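Local atomic coordinates of ABC-type transport system, molybdenum-specific extracellular solute-binding protein (Clostridium difficile, PDB entry 4KD5), a protein that probably binds molybdate or tungstate outside the cell and delivers it to an ABC transporter. Residues 47-51 and 69-75. Residues are numbered along the deposited sequence.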
loop_
_atom_site.group_PDB
_atom_site.type_symbol
_atom_site.label_atom_id
_atom_site.label_comp_id
_atom_site.label_asym_id
_atom_site.label_seq_id
_atom_site.Cartn_x
_atom_site.Cartn_y
_atom_site.Cartn_z
ATOM N N GLN A 47 24.765 2.201 5.670
ATOM C CA GLN A 47 24.239 3.505 6.068
ATOM C C GLN A 47 24.714 4.600 5.116
ATOM O O GLN A 47 23.927 5.450 4.694
ATOM C CB GLN A 47 24.678 3.832 7.502
ATOM C CG GLN A 47 24.398 5.263 7.940
ATOM C CD GLN A 47 25.145 5.648 9.206
ATOM O OE1 GLN A 47 25.539 4.790 9.995
ATOM N NE2 GLN A 47 25.346 6.946 9.403
ATOM N N GLN A 48 26.000 4.561 4.773
ATOM C CA GLN A 48 26.609 5.552 3.887
ATOM C C GLN A 48 25.974 5.558 2.497
ATOM O O GLN A 48 25.737 6.621 1.927
ATOM C CB GLN A 48 28.121 5.312 3.787
ATOM C CG GLN A 48 28.869 5.544 5.091
ATOM C CD GLN A 48 30.088 4.653 5.243
ATOM O OE1 GLN A 48 30.573 4.433 6.353
ATOM N NE2 GLN A 48 30.591 4.138 4.126
ATOM N N GLN A 49 25.696 4.373 1.960
ATOM C CA GLN A 49 25.057 4.257 0.650
ATOM C C GLN A 49 23.663 4.879 0.640
ATOM O O GLN A 49 23.304 5.599 -0.291
ATOM C CB GLN A 49 24.985 2.791 0.209
ATOM C CG GLN A 49 26.322 2.199 -0.190
ATOM C CD GLN A 49 26.991 2.970 -1.311
ATOM O OE1 GLN A 49 26.451 3.080 -2.413
ATOM N NE2 GLN A 49 28.169 3.519 -1.032
ATOM N N ILE A 50 22.885 4.589 1.675
ATOM C CA ILE A 50 21.564 5.183 1.839
ATOM C C ILE A 50 21.689 6.706 1.950
ATOM O O ILE A 50 20.842 7.447 1.451
ATOM C CB ILE A 50 20.846 4.599 3.077
ATOM C CG1 ILE A 50 20.642 3.095 2.903
ATOM C CG2 ILE A 50 19.514 5.282 3.320
ATOM C CD1 ILE A 50 20.008 2.418 4.098
ATOM N N GLU A 51 22.763 7.166 2.589
ATOM C CA GLU A 51 23.030 8.594 2.722
ATOM C C GLU A 51 23.441 9.222 1.392
ATOM O O GLU A 51 23.243 10.415 1.185
ATOM C CB GLU A 51 24.103 8.852 3.792
ATOM C CG GLU A 51 23.647 8.625 5.229
ATOM C CD GLU A 51 24.800 8.617 6.226
ATOM O OE1 GLU A 51 25.871 8.066 5.898
ATOM O OE2 GLU A 51 24.636 9.157 7.340
ATOM N N VAL A 69 21.276 7.790 13.170
ATOM C CA VAL A 69 21.834 8.774 12.248
ATOM C C VAL A 69 20.895 8.963 11.065
ATOM O O VAL A 69 20.505 10.085 10.745
ATOM C CB VAL A 69 23.207 8.348 11.722
ATOM C CG1 VAL A 69 23.775 9.416 10.811
ATOM C CG2 VAL A 69 24.156 8.084 12.879
ATOM N N LEU A 70 20.536 7.854 10.424
ATOM C CA LEU A 70 19.626 7.868 9.283
ATOM C C LEU A 70 18.312 8.586 9.579
ATOM O O LEU A 70 17.793 9.307 8.731
ATOM C CB LEU A 70 19.355 6.442 8.791
ATOM C CG LEU A 70 20.528 5.757 8.090
ATOM C CD1 LEU A 70 20.190 4.327 7.712
ATOM C CD2 LEU A 70 20.917 6.546 6.861
ATOM N N ASP A 71 17.785 8.401 10.785
ATOM C CA ASP A 71 16.532 9.046 11.170
ATOM C C ASP A 71 16.756 10.531 11.457
ATOM O O ASP A 71 15.890 11.363 11.189
ATOM C CB ASP A 71 15.910 8.344 12.379
ATOM C CG ASP A 71 14.444 8.683 12.562
ATOM O OD1 ASP A 71 13.771 8.985 11.551
ATOM O OD2 ASP A 71 13.965 8.642 13.716
ATOM N N GLU A 72 17.930 10.858 11.991
ATOM C CA GLU A 72 18.324 12.248 12.221
ATOM C C GLU A 72 18.407 13.011 10.902
ATOM O O GLU A 72 18.067 14.194 10.832
ATOM C CB GLU A 72 19.673 12.307 12.953
ATOM C CG GLU A 72 20.405 13.643 12.831
ATOM C CD GLU A 72 21.676 13.696 13.664
ATOM O OE1 GLU A 72 22.465 12.729 13.613
ATOM O OE2 GLU A 72 21.886 14.707 14.371
ATOM N N GLU A 73 18.859 12.324 9.858
ATOM C CA GLU A 73 18.985 12.922 8.534
ATOM C C GLU A 73 17.709 12.707 7.718
ATOM O O GLU A 73 17.662 13.022 6.528
ATOM C CB GLU A 73 20.203 12.342 7.805
ATOM C CG GLU A 73 21.526 12.509 8.557
ATOM C CD GLU A 73 22.600 11.543 8.079
ATOM O OE1 GLU A 73 22.245 10.521 7.455
ATOM O OE2 GLU A 73 23.796 11.803 8.329
ATOM N N LYS A 74 16.685 12.158 8.372
ATOM C CA LYS A 74 15.360 11.968 7.771
ATOM C C LYS A 74 15.352 11.109 6.500
ATOM O O LYS A 74 14.609 11.379 5.557
ATOM C CB LYS A 74 14.678 13.323 7.533
ATOM C CG LYS A 74 14.278 14.044 8.821
ATOM C CD LYS A 74 13.361 15.226 8.533
ATOM C CE LYS A 74 12.515 15.578 9.746
ATOM N NZ LYS A 74 11.746 14.395 10.229
ATOM N N LEU A 75 16.168 10.060 6.498
ATOM C CA LEU A 75 16.259 9.157 5.360
ATOM C C LEU A 75 15.409 7.908 5.582
ATOM O O LEU A 75 15.431 6.977 4.772
ATOM C CB LEU A 75 17.718 8.775 5.098
ATOM C CG LEU A 75 18.655 9.921 4.714
ATOM C CD1 LEU A 75 20.094 9.449 4.624
ATOM C CD2 LEU A 75 18.237 10.536 3.395
#
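Val69 lies in the last turn of helix 65-72 and points at helix 43-52. Val69 CG1 comes within 3.2 Å of Gln47 NE2 and 3.6 Å of Glu51 OE2, so a methyl group lies against a polar pair. That pair is a hydrogen bond along helix 43-52, from Gln47 NE2 to Glu51 OE2 at 3.1 Å. Leu70 follows and reaches between the helices. Leu70 CD2 lies 3.9 Å from Gln47 CG, 4.0 Å from Ile50 CG2 and 3.8 Å from Glu51 CG. Phe59 of strand 58-60 touches both Leu70 and Ile50. The two helices belong to one alpha/beta lobe of a periplasmic-binding-protein fold; helix 43-52 starts at Ser43, a predicted molybdate ligand. Glu73 is the first residue to leave the helical conformation, and its CA-to-CB bond points toward helix 43-52. Glu51 OE2 and Glu73 OE1 are only 2.8 Å apart. Lys74 has positive phi and is the C-prime residue of a Schellman motif. Leu75 N donates a hydrogen bond to Leu70 O at 2.9 Å, and the hydrogen bond from Lys74 N to Asp71 O is weak. This turn swings Leu75 back toward helix 43-52, where Leu75 CD1 packs 3.6 Å from Glu51 CA and 3.8 Å from Ile50 O.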